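Local coordinates for TOG array regulator of axonemal microtubules protein 1 (Mus musculus, PDB 5DN7) that binds microtubules and promotes their polymerization through its HEAT-repeat TOG domains, and is needed for cilium formation and control of cilium length, at residues V113-N119 / H155-R159. Sequence-based numbering, arbitrary orientation.
Sequences VKVLADN and HSRVR
The methyl of A117 sits over one face of the H155 imidazole in a CH-pi contact, its CB 3.9 Å from the ring centroid and 18° off the normal, displaced toward CD2 and NE2. At the edge of the same ring, ND1 lies in plane with the backbone N of R157 and accepts its hydrogen bond at 3.2 Å, a capping bond from H155, the N-cap residue of helix 156-172, that probably helps hold the ring's rotation. In one of two modelled conformers, the R157 guanidinium carries N119 CA over the centre of one face; the carbonyls of L116 and D118 approach obliquely. There R157 bends at chi3, bringing NH2 to 2.9 Å from D118 O, but NE to L116 O, at 2.5 Å and 115°, is very short and strongly bent, so the guanidinium's fine geometry is doubtful. Both segments belong to the HEAT-repeat solenoid of TOG region 2, where the turn after helix 105-114, in predicted HEAT 6, meets the start of helix 156-172 in predicted HEAT 7. Farther inside, V158 CG1 meets V113 CG1 at 4.0 Å, the two side chains crossing nearly at right angles, while V158 CG2 rests against L116 CB at 4.2 Å. L116 also packs on Y127 and F131 of helix 121-138.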
ATOM      1  N   VAL A 113      -3.182   4.297  -3.742  1.00 23.80           N
ATOM      2  CA  VAL A 113      -4.110   3.256  -4.135  1.00 26.21           C
ATOM      3  C   VAL A 113      -4.412   3.356  -5.639  1.00 29.49           C
ATOM      4  O   VAL A 113      -4.532   2.324  -6.323  1.00 24.48           O
ATOM      5  CB  VAL A 113      -5.432   3.319  -3.324  1.00 30.97           C
ATOM      6  CG1 VAL A 113      -6.476   2.380  -3.940  1.00 32.44           C
ATOM      7  CG2 VAL A 113      -5.178   2.954  -1.869  1.00 25.87           C
ATOM      8  N   LYS A 114      -4.529   4.584  -6.152  1.00 23.10           N
ATOM      9  CA  LYS A 114      -4.740   4.766  -7.590  1.00 22.21           C
ATOM     10  C   LYS A 114      -3.789   3.940  -8.483  1.00 32.93           C
ATOM     11  O   LYS A 114      -4.232   3.331  -9.457  1.00 30.08           O
ATOM     12  CB  LYS A 114      -4.611   6.242  -7.964  1.00 26.89           C
ATOM     13  CG  LYS A 114      -4.843   6.491  -9.446  1.00 43.14           C
ATOM     14  CD  LYS A 114      -4.582   7.938  -9.838  1.00 51.47           C
ATOM     15  CE  LYS A 114      -5.581   8.879  -9.199  1.00 49.90           C
ATOM     16  NZ  LYS A 114      -5.342  10.293  -9.593  1.00 46.68           N
ATOM     17  N   VAL A 115      -2.492   3.913  -8.163  1.00 21.93           N
ATOM     18  CA  VAL A 115      -1.518   3.251  -9.028  1.00 20.37           C
ATOM     19  C   VAL A 115      -1.374   1.752  -8.739  1.00 23.11           C
ATOM     20  O   VAL A 115      -0.581   1.078  -9.379  1.00 24.62           O
ATOM     21  CB  VAL A 115      -0.111   3.906  -8.925  1.00 19.46           C
ATOM     22  CG1 VAL A 115      -0.165   5.356  -9.385  1.00 19.65           C
ATOM     23  CG2 VAL A 115       0.477   3.764  -7.497  1.00 24.56           C
ATOM     24  N   LEU A 116      -2.126   1.224  -7.780  1.00 20.34           N
ATOM     25  CA  LEU A 116      -2.066  -0.206  -7.500  1.00 16.96           C
ATOM     26  C   LEU A 116      -2.634  -1.067  -8.640  1.00 27.73           C
ATOM     27  O   LEU A 116      -2.350  -2.272  -8.720  1.00 28.83           O
ATOM     28  CB  LEU A 116      -2.816  -0.528  -6.223  1.00 15.31           C
ATOM     29  CG  LEU A 116      -2.362   0.040  -4.881  1.00 23.12           C
ATOM     30  CD1 LEU A 116      -3.250  -0.587  -3.829  1.00 26.24           C
ATOM     31  CD2 LEU A 116      -0.895  -0.243  -4.598  1.00 25.55           C
ATOM     32  N   ALA A 117      -3.461  -0.458  -9.492  1.00 27.85           N
ATOM     33  CA  ALA A 117      -4.021  -1.146 -10.643  1.00 32.95           C
ATOM     34  C   ALA A 117      -2.962  -1.391 -11.696  1.00 36.21           C
ATOM     35  O   ALA A 117      -3.151  -2.219 -12.596  1.00 30.77           O
ATOM     36  CB  ALA A 117      -5.163  -0.342 -11.247  1.00 35.98           C
ATOM     37  N   ASP A 118      -1.856  -0.661 -11.590  1.00 22.78           N
ATOM     38  CA  ASP A 118      -0.822  -0.699 -12.610  1.00 29.79           C
ATOM     39  C   ASP A 118       0.163  -1.825 -12.322  1.00 32.65           C
ATOM     40  O   ASP A 118       0.900  -1.793 -11.337  1.00 35.01           O
ATOM     41  CB  ASP A 118      -0.101   0.652 -12.692  1.00 38.98           C
ATOM     42  CG  ASP A 118       0.933   0.701 -13.816  1.00 59.29           C
ATOM     43  OD1 ASP A 118       1.086  -0.307 -14.555  1.00 66.35           O
ATOM     44  OD2 ASP A 118       1.579   1.762 -13.973  1.00 66.17           O
ATOM     45  N   ASN A 119       0.170  -2.816 -13.202  1.00 30.68           N
ATOM     46  CA  ASN A 119       0.844  -4.070 -12.953  1.00 31.52           C
ATOM     47  C   ASN A 119       2.332  -4.029 -13.310  1.00 33.95           C
ATOM     48  O   ASN A 119       2.861  -4.983 -13.872  1.00 36.48           O
ATOM     49  CB  ASN A 119       0.147  -5.182 -13.753  1.00 42.44           C
ATOM     50  CG  ASN A 119       0.533  -6.563 -13.281  1.00 56.55           C
ATOM     51  OD1 ASN A 119       0.688  -6.789 -12.080  1.00 59.78           O
ATOM     52  ND2 ASN A 119       0.727  -7.493 -14.222  1.00 65.64           N
ATOM     53  N   HIS A 155     -11.419  -2.803  -8.996  1.00 20.17           N
ATOM     54  CA  HIS A 155     -10.287  -3.412  -9.712  1.00 20.56           C
ATOM     55  C   HIS A 155      -9.651  -4.508  -8.848  1.00 18.18           C
ATOM     56  O   HIS A 155      -9.181  -4.238  -7.744  1.00 16.16           O
ATOM     57  CB  HIS A 155      -9.250  -2.360 -10.100  1.00 17.78           C
ATOM     58  CG  HIS A 155      -8.379  -2.767 -11.252  1.00 30.92           C
ATOM     59  ND1 HIS A 155      -7.615  -3.921 -11.245  1.00 18.68           N
ATOM     60  CD2 HIS A 155      -8.141  -2.176 -12.451  1.00 27.07           C
ATOM     61  CE1 HIS A 155      -6.958  -4.023 -12.383  1.00 26.33           C
ATOM     62  NE2 HIS A 155      -7.251  -2.970 -13.130  1.00 24.80           N
ATOM     63  N   SER A 156      -9.665  -5.748  -9.326  1.00 17.41           N
ATOM     64  CA  SER A 156      -9.144  -6.854  -8.534  1.00 16.70           C
ATOM     65  C   SER A 156      -7.622  -6.765  -8.233  1.00 15.91           C
ATOM     66  O   SER A 156      -7.158  -7.329  -7.227  1.00 15.10           O
ATOM     67  CB  SER A 156      -9.475  -8.192  -9.211  1.00 23.20           C
ATOM     68  OG  SER A 156      -8.924  -8.274 -10.504  1.00 27.03           O
ATOM     69  N   ARG A 157      -6.841  -6.053  -9.044  1.00 15.92           N
ATOM     70  CA  ARG A 157      -5.426  -5.900  -8.694  0.53 20.32           C
ATOM     71  C   ARG A 157      -5.262  -4.986  -7.477  1.00 20.92           C
ATOM     72  O   ARG A 157      -4.345  -5.179  -6.673  1.00 19.06           O
ATOM     73  CB  ARG A 157      -4.585  -5.360  -9.854  0.53 23.79           C
ATOM     74  CG  ARG A 157      -3.085  -5.416  -9.527  0.53 26.35           C
ATOM     75  CD  ARG A 157      -2.189  -4.860 -10.619  0.53 30.71           C
ATOM     76  NE  ARG A 157      -1.171  -3.974 -10.060  0.53 36.38           N
ATOM     77  CZ  ARG A 157      -0.044  -4.387  -9.491  0.53 36.24           C
ATOM     78  NH1 ARG A 157       0.221  -5.687  -9.415  0.53 41.35           N
ATOM     79  NH2 ARG A 157       0.822  -3.502  -9.006  0.53 28.28           N
ATOM     80  N   VAL A 158      -6.153  -4.006  -7.328  1.00 24.24           N
ATOM     81  CA  VAL A 158      -6.165  -3.160  -6.142  1.00 20.32           C
ATOM     82  C   VAL A 158      -6.389  -4.027  -4.914  1.00 16.70           C
ATOM     83  O   VAL A 158      -5.648  -3.922  -3.948  1.00 16.28           O
ATOM     84  CB  VAL A 158      -7.260  -2.064  -6.219  1.00 14.68           C
ATOM     85  CG1 VAL A 158      -7.471  -1.406  -4.852  1.00 14.32           C
ATOM     86  CG2 VAL A 158      -6.881  -1.036  -7.265  1.00 18.71           C
ATOM     87  N   ARG A 159      -7.396  -4.895  -4.969  1.00 15.35           N
ATOM     88  CA  ARG A 159      -7.707  -5.778  -3.845  1.00 19.60           C
ATOM     89  C   ARG A 159      -6.516  -6.693  -3.511  1.00 13.26           C
ATOM     90  O   ARG A 159      -6.112  -6.839  -2.336  1.00 17.94           O
ATOM     91  CB  ARG A 159      -8.974  -6.597  -4.157  1.00 14.48           C
ATOM     92  CG  ARG A 159     -10.197  -5.704  -4.514  1.00 15.21           C
ATOM     93  CD  ARG A 159     -11.528  -6.398  -4.321  1.00 15.96           C
ATOM     94  NE  ARG A 159     -11.678  -7.602  -5.135  1.00 16.68           N
ATOM     95  CZ  ARG A 159     -12.015  -7.605  -6.431  1.00 23.47           C
ATOM     96  NH1 ARG A 159     -12.223  -6.461  -7.079  1.00 18.59           N
ATOM     97  NH2 ARG A 159     -12.142  -8.762  -7.080  1.00 19.08           N
TER